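Local coordinates for protein neural-cadherin (Drosophila melanogaster, PDB 3UBF) that serves as a calcium-dependent cell adhesion molecule that connects cells, preferentially by binding copies of itself, at residues A[6-12]-A[91-97]; A[72-76]-A[87-91]. Residues are numbered along the deposited sequence.

Contact 1. Residues A[6-12]-A[91-97]; sequences TKRIEFT and RVIILVK
Both segments are extended β-strands running in the same direction, with axes 4.5 Å apart at closest approach and a signed crossing angle of -29°. The register is one to one, from Lys-7 beside Val-92 (CA-CA 4.7 Å) to Thr-12 beside Lys-97. As parallel pairing requires, alternate residues of 6-12 make both backbone hydrogen bonds: Lys-7 N donates to Arg-91 O (2.9 Å) and Lys-7 O accepts Ile-93 N (2.8 Å); Ile-9 N donates to Ile-93 O (3.1 Å) and Ile-9 O accepts Leu-95 N (2.8 Å); Phe-11 N donates to Leu-95 O (3.0 Å) and Phe-11 O accepts Lys-97 N (2.8 Å). On the inward face, β-branched Ile-9, Val-92, Ile-94 and Val-96 suit an extended strand and fill the sandwich interior. Ile-94 (mt) sets CG1 3.8 Å from Ile-9 CG2 and CG2 4.0 Å from Phe-11 CD1, at the ring edge. Lys-7 shares this face, its amine leaving for Glu-27. The outer face is mixed: Arg-8 NH1 lies 3.9 Å from Ile-93 CD1, the guanidinium over it, and Glu-10 OE1 4.0 Å from Leu-95 CD2. First and last strands pair this way in the Greek-key sandwich of a cadherin repeat, here the fragment's first of three. Strand 3-12, holding 6-12, is outermost in the four-stranded sheet within this chain; 68-76 flanks 91-97, and Phe-24 of strand 22-25 packs on Ile-9, Val-92 and Ile-94.

Contact 2. Residues A[72-76]-A[87-91]; sequences WVIIT and TDNQR
Trp-72, Gln-90 and Ile-75 lose the most surface where these antiparallel strands, 4.6 Å apart and inclined at 157°, pair as a β-hairpin, the last two strands of the repeat's mixed sheet. Trp-72 faces Arg-91 in a non-hydrogen-bonded pair (CA-CA 4.3 Å). With chi1 m and chi2 81°, its indole lies flat against the arginine's aliphatic stem: Arg-91 CB sits 3.7 Å from the centroid of the Trp-72 six-membered ring, 7° off the normal, a CH-pi contact, and Arg-91 CG is 3.7 Å from Trp-72 CE2. An all-trans arginine suits this place, lending methylenes to the ring while its charged end goes on to Asp-70. Gln-90 lies on the opposite face, in a hydrogen-bonded pair with Val-73: Val-73 N to Gln-90 O is 2.8 Å and Gln-90 N to Val-73 O 3.1 Å. Gln-90 CB packs 3.8 Å from Val-73 CG2 and 4.0 Å from Ile-75 CD1, and Gln-90 NE2 donates a hydrogen bond to Pro-5 O. Ile-75, buried and β-branched, suits this inward strand face, where it also touches Phe-35; Ile-75 N is 3.0 Å from Asp-88 O and Ile-75 O 2.8 Å from Asp-88 N, another hydrogen-bonded pair. The Asp-88 carboxylate pairs with Arg-4. The chemistry implies that backbone bonds fix the hairpin register, while polar side chains contribute carbon to the contact and take their charge or amide to neighbouring residues.

Overall arrangement
Strand 88-97 is the element common to both contacts: it pairs in parallel with 6-12 in contact 1 and antiparallel with 72-76 in contact 2, and Arg-91 belongs to each. Contact 2 closes a hairpin nested within the long loop that contact 1 closes. Both are partly buried, with polar residues on an otherwise apolar inner face (Lys-7; Gln-90 and Asp-88), but only contact 1 has exposed residues, Arg-8, Glu-10 and Lys-97. The side chain of Val-96 is about 8 Å from a calcium ion and about 9 Å from a zinc ion; that of Asp-88 is about 8 Å from a zinc ion. The contacts touch at Lys-7 CB to Gln-90 NE2 (3.6 Å) and Val-92 CG2 to Val-73 CG1 (4.0 Å).

Contact 1. Residues A[6-12]-A[91-97]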
loop_
_atom_site.group_PDB
_atom_site.type_symbol
_atom_site.label_atom_id
_atom_site.label_comp_id
_atom_site.label_asym_id
_atom_site.label_seq_id
_atom_site.Cartn_x
_atom_site.Cartn_y
_atom_site.Cartn_z
ATOM N N THR A 6 17.735 -17.944 -31.509
ATOM C CA THR A 6 17.804 -17.748 -30.079
ATOM C C THR A 6 16.489 -18.177 -29.435
ATOM O O THR A 6 15.412 -17.770 -29.868
ATOM C CB THR A 6 18.139 -16.276 -29.757
ATOM O OG1 THR A 6 19.419 -15.958 -30.310
ATOM C CG2 THR A 6 18.163 -16.025 -28.256
ATOM N N LYS A 7 16.593 -19.039 -28.429
ATOM C CA LYS A 7 15.440 -19.491 -27.670
ATOM C C LYS A 7 15.068 -18.398 -26.690
ATOM O O LYS A 7 15.848 -18.080 -25.803
ATOM C CB LYS A 7 15.768 -20.786 -26.921
ATOM C CG LYS A 7 14.656 -21.288 -26.017
ATOM C CD LYS A 7 13.453 -21.737 -26.821
ATOM C CE LYS A 7 12.578 -22.649 -25.990
ATOM N NZ LYS A 7 11.316 -22.965 -26.713
ATOM N N ARG A 8 13.892 -17.814 -26.878
ATOM C CA ARG A 8 13.371 -16.780 -25.989
ATOM C C ARG A 8 12.164 -17.339 -25.267
ATOM O O ARG A 8 11.315 -17.979 -25.881
ATOM C CB ARG A 8 12.963 -15.536 -26.772
ATOM C CG ARG A 8 14.134 -14.781 -27.360
ATOM C CD ARG A 8 13.674 -13.609 -28.221
ATOM N NE ARG A 8 14.804 -12.789 -28.657
ATOM C CZ ARG A 8 15.406 -11.878 -27.894
ATOM N NH1 ARG A 8 14.992 -11.665 -26.646
ATOM N NH2 ARG A 8 16.427 -11.182 -28.377
ATOM N N ILE A 9 12.096 -17.112 -23.960
ATOM C CA ILE A 9 11.009 -17.649 -23.170
ATOM C C ILE A 9 10.876 -16.862 -21.866
ATOM O O ILE A 9 11.869 -16.443 -21.278
ATOM C CB ILE A 9 11.196 -19.173 -22.957
ATOM C CG1 ILE A 9 9.876 -19.851 -22.599
ATOM C CG2 ILE A 9 12.328 -19.465 -21.979
ATOM C CD1 ILE A 9 9.930 -21.383 -22.689
ATOM N N GLU A 10 9.631 -16.661 -21.443
ATOM C CA GLU A 10 9.287 -15.863 -20.278
ATOM C C GLU A 10 8.808 -16.757 -19.122
ATOM O O GLU A 10 7.920 -17.598 -19.290
ATOM C CB GLU A 10 8.192 -14.860 -20.665
ATOM C CG GLU A 10 7.938 -13.713 -19.685
ATOM C CD GLU A 10 6.862 -12.755 -20.193
ATOM O OE1 GLU A 10 7.026 -12.179 -21.299
ATOM O OE2 GLU A 10 5.838 -12.580 -19.493
ATOM N N PHE A 11 9.418 -16.573 -17.957
ATOM C CA PHE A 11 8.972 -17.226 -16.736
ATOM C C PHE A 11 8.972 -16.243 -15.572
ATOM O O PHE A 11 9.665 -15.231 -15.593
ATOM C CB PHE A 11 9.837 -18.450 -16.413
ATOM C CG PHE A 11 9.568 -19.617 -17.302
ATOM C CD1 PHE A 11 10.455 -19.943 -18.323
ATOM C CD2 PHE A 11 8.401 -20.365 -17.154
ATOM C CE1 PHE A 11 10.198 -21.007 -19.174
ATOM C CE2 PHE A 11 8.129 -21.445 -18.011
ATOM C CZ PHE A 11 9.032 -21.762 -19.023
ATOM N N THR A 12 8.172 -16.528 -14.558
ATOM C CA THR A 12 8.145 -15.657 -13.404
ATOM C C THR A 12 9.297 -16.041 -12.495
ATOM O O THR A 12 9.902 -17.087 -12.665
ATOM C CB THR A 12 6.819 -15.749 -12.653
ATOM O OG1 THR A 12 6.694 -17.054 -12.085
ATOM C CG2 THR A 12 5.646 -15.471 -13.597
ATOM N N ARG A 91 21.725 -19.742 -28.209
ATOM C CA ARG A 91 21.575 -18.835 -27.096
ATOM C C ARG A 91 20.182 -19.003 -26.499
ATOM O O ARG A 91 19.192 -19.145 -27.227
ATOM C CB ARG A 91 21.799 -17.403 -27.568
ATOM C CG ARG A 91 22.013 -16.403 -26.464
ATOM C CD ARG A 91 22.284 -15.043 -27.067
ATOM N NE ARG A 91 22.357 -13.999 -26.051
ATOM C CZ ARG A 91 22.603 -12.716 -26.304
ATOM N NH1 ARG A 91 22.806 -12.292 -27.548
ATOM N NH2 ARG A 91 22.642 -11.851 -25.303
ATOM N N VAL A 92 20.116 -19.021 -25.171
ATOM C CA VAL A 92 18.839 -19.071 -24.471
ATOM C C VAL A 92 18.699 -17.835 -23.592
ATOM O O VAL A 92 19.588 -17.517 -22.784
ATOM C CB VAL A 92 18.668 -20.360 -23.641
ATOM C CG1 VAL A 92 17.228 -20.493 -23.148
ATOM C CG2 VAL A 92 19.049 -21.589 -24.451
ATOM N N ILE A 93 17.591 -17.124 -23.786
ATOM C CA ILE A 93 17.276 -15.933 -22.998
ATOM C C ILE A 93 15.942 -16.150 -22.319
ATOM O O ILE A 93 14.895 -16.085 -22.962
ATOM C CB ILE A 93 17.204 -14.638 -23.864
ATOM C CG1 ILE A 93 18.409 -14.522 -24.813
ATOM C CG2 ILE A 93 17.118 -13.402 -22.975
ATOM C CD1 ILE A 93 18.403 -13.254 -25.686
ATOM N N ILE A 94 15.982 -16.434 -21.022
ATOM C CA ILE A 94 14.772 -16.546 -20.230
ATOM C C ILE A 94 14.507 -15.174 -19.646
ATOM O O ILE A 94 15.222 -14.735 -18.750
ATOM C CB ILE A 94 14.929 -17.549 -19.068
ATOM C CG1 ILE A 94 15.266 -18.953 -19.583
ATOM C CG2 ILE A 94 13.663 -17.574 -18.195
ATOM C CD1 ILE A 94 15.865 -19.863 -18.510
ATOM N N LEU A 95 13.499 -14.482 -20.158
ATOM C CA LEU A 95 13.058 -13.246 -19.530
ATOM C C LEU A 95 12.326 -13.597 -18.240
ATOM O O LEU A 95 11.332 -14.315 -18.288
ATOM C CB LEU A 95 12.144 -12.456 -20.462
ATOM C CG LEU A 95 11.713 -11.091 -19.906
ATOM C CD1 LEU A 95 12.902 -10.128 -19.777
ATOM C CD2 LEU A 95 10.582 -10.477 -20.736
ATOM N N VAL A 96 12.827 -13.110 -17.099
ATOM C CA VAL A 96 12.240 -13.388 -15.779
ATOM C C VAL A 96 11.359 -12.226 -15.330
ATOM O O VAL A 96 11.777 -11.065 -15.315
ATOM C CB VAL A 96 13.326 -13.665 -14.706
ATOM C CG1 VAL A 96 12.709 -13.904 -13.311
ATOM C CG2 VAL A 96 14.202 -14.845 -15.117
ATOM N N LYS A 97 10.126 -12.554 -14.978
ATOM C CA LYS A 97 9.164 -11.572 -14.515
ATOM C C LYS A 97 9.042 -11.625 -12.996
ATOM O O LYS A 97 8.795 -12.684 -12.416
ATOM C CB LYS A 97 7.806 -11.792 -15.191
ATOM C CG LYS A 97 7.385 -10.706 -16.198
ATOM C CD LYS A 97 8.480 -10.319 -17.208
ATOM C CE LYS A 97 8.008 -9.206 -18.169
ATOM N NZ LYS A 97 7.489 -7.956 -17.492
#

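Contact 2. Residues A[72-76]-A[87-91]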
loop_
_atom_site.group_PDB
_atom_site.type_symbol
_atom_site.label_atom_id
_atom_site.label_comp_id
_atom_site.label_asym_id
_atom_site.label_seq_id
_atom_site.Cartn_x
_atom_site.Cartn_y
_atom_site.Cartn_z
ATOM N N TRP A 72 24.205 -20.003 -23.150
ATOM C CA TRP A 72 24.352 -20.702 -24.410
ATOM C C TRP A 72 24.333 -22.210 -24.174
ATOM O O TRP A 72 24.688 -22.689 -23.099
ATOM C CB TRP A 72 25.665 -20.293 -25.082
ATOM C CG TRP A 72 25.656 -18.927 -25.711
ATOM C CD1 TRP A 72 25.823 -17.737 -25.079
ATOM C CD2 TRP A 72 25.496 -18.624 -27.103
ATOM N NE1 TRP A 72 25.767 -16.703 -25.986
ATOM C CE2 TRP A 72 25.567 -17.222 -27.236
ATOM C CE3 TRP A 72 25.294 -19.404 -28.253
ATOM C CZ2 TRP A 72 25.444 -16.577 -28.474
ATOM C CZ3 TRP A 72 25.169 -18.757 -29.488
ATOM C CH2 TRP A 72 25.247 -17.360 -29.583
ATOM N N VAL A 73 23.905 -22.952 -25.182
ATOM C CA VAL A 73 23.972 -24.401 -25.128
ATOM C C VAL A 73 24.759 -24.941 -26.321
ATOM O O VAL A 73 24.826 -24.312 -27.376
ATOM C CB VAL A 73 22.566 -25.043 -25.056
ATOM C CG1 VAL A 73 21.783 -24.472 -23.872
ATOM C CG2 VAL A 73 21.803 -24.833 -26.358
ATOM N N ILE A 74 25.385 -26.092 -26.118
ATOM C CA ILE A 74 26.068 -26.822 -27.173
ATOM C C ILE A 74 25.229 -28.059 -27.460
ATOM O O ILE A 74 24.843 -28.786 -26.538
ATOM C CB ILE A 74 27.528 -27.175 -26.761
ATOM C CG1 ILE A 74 28.491 -26.044 -27.137
ATOM C CG2 ILE A 74 28.003 -28.487 -27.398
ATOM C CD1 ILE A 74 28.261 -24.742 -26.396
ATOM N N ILE A 75 24.917 -28.258 -28.738
ATOM C CA ILE A 75 24.088 -29.369 -29.201
ATOM C C ILE A 75 24.931 -30.281 -30.097
ATOM O O ILE A 75 25.597 -29.814 -31.029
ATOM C CB ILE A 75 22.832 -28.849 -29.946
ATOM C CG1 ILE A 75 22.032 -27.912 -29.035
ATOM C CG2 ILE A 75 21.952 -29.999 -30.412
ATOM C CD1 ILE A 75 21.524 -26.670 -29.718
ATOM N N THR A 76 24.912 -31.578 -29.807
ATOM C CA THR A 76 25.784 -32.518 -30.505
ATOM C C THR A 76 25.111 -33.882 -30.712
ATOM O O THR A 76 23.937 -34.040 -30.390
ATOM C CB THR A 76 27.165 -32.633 -29.781
ATOM O OG1 THR A 76 28.085 -33.359 -30.598
ATOM C CG2 THR A 76 27.046 -33.324 -28.439
ATOM N N THR A 87 29.104 -29.643 -34.217
ATOM C CA THR A 87 28.166 -29.255 -33.163
ATOM C C THR A 87 27.484 -27.913 -33.430
ATOM O O THR A 87 28.033 -27.042 -34.110
ATOM C CB THR A 87 28.866 -29.165 -31.774
ATOM O OG1 THR A 87 29.748 -28.036 -31.745
ATOM C CG2 THR A 87 29.656 -30.436 -31.459
ATOM N N ASP A 88 26.291 -27.756 -32.864
ATOM C CA ASP A 88 25.527 -26.523 -32.957
ATOM C C ASP A 88 25.595 -25.723 -31.674
ATOM O O ASP A 88 26.012 -26.235 -30.637
ATOM C CB ASP A 88 24.070 -26.823 -33.289
ATOM C CG ASP A 88 23.812 -26.849 -34.765
ATOM O OD1 ASP A 88 24.780 -27.022 -35.532
ATOM O OD2 ASP A 88 22.641 -26.689 -35.161
ATOM N N ASN A 89 25.176 -24.463 -31.764
ATOM C CA ASN A 89 25.179 -23.532 -30.644
ATOM C C ASN A 89 23.877 -22.764 -30.626
ATOM O O ASN A 89 23.395 -22.335 -31.674
ATOM C CB ASN A 89 26.348 -22.548 -30.758
ATOM C CG ASN A 89 27.690 -23.246 -30.840
ATOM O OD1 ASN A 89 28.109 -23.928 -29.903
ATOM N ND2 ASN A 89 28.369 -23.084 -31.969
ATOM N N GLN A 90 23.301 -22.597 -29.442
ATOM C CA GLN A 90 22.065 -21.841 -29.316
ATOM C C GLN A 90 22.023 -21.021 -28.039
ATOM O O GLN A 90 22.242 -21.535 -26.933
ATOM C CB GLN A 90 20.857 -22.764 -29.378
ATOM C CG GLN A 90 19.541 -22.040 -29.557
ATOM C CD GLN A 90 18.370 -22.925 -29.244
ATOM O OE1 GLN A 90 18.520 -23.935 -28.566
ATOM N NE2 GLN A 90 17.190 -22.551 -29.724
ATOM N N ARG A 91 21.725 -19.742 -28.209
ATOM C CA ARG A 91 21.575 -18.835 -27.096
ATOM C C ARG A 91 20.182 -19.003 -26.499
ATOM O O ARG A 91 19.192 -19.145 -27.227
ATOM C CB ARG A 91 21.799 -17.403 -27.568
ATOM C CG ARG A 91 22.013 -16.403 -26.464
ATOM C CD ARG A 91 22.284 -15.043 -27.067
ATOM N NE ARG A 91 22.357 -13.999 -26.051
ATOM C CZ ARG A 91 22.603 -12.716 -26.304
ATOM N NH1 ARG A 91 22.806 -12.292 -27.548
ATOM N NH2 ARG A 91 22.642 -11.851 -25.303
#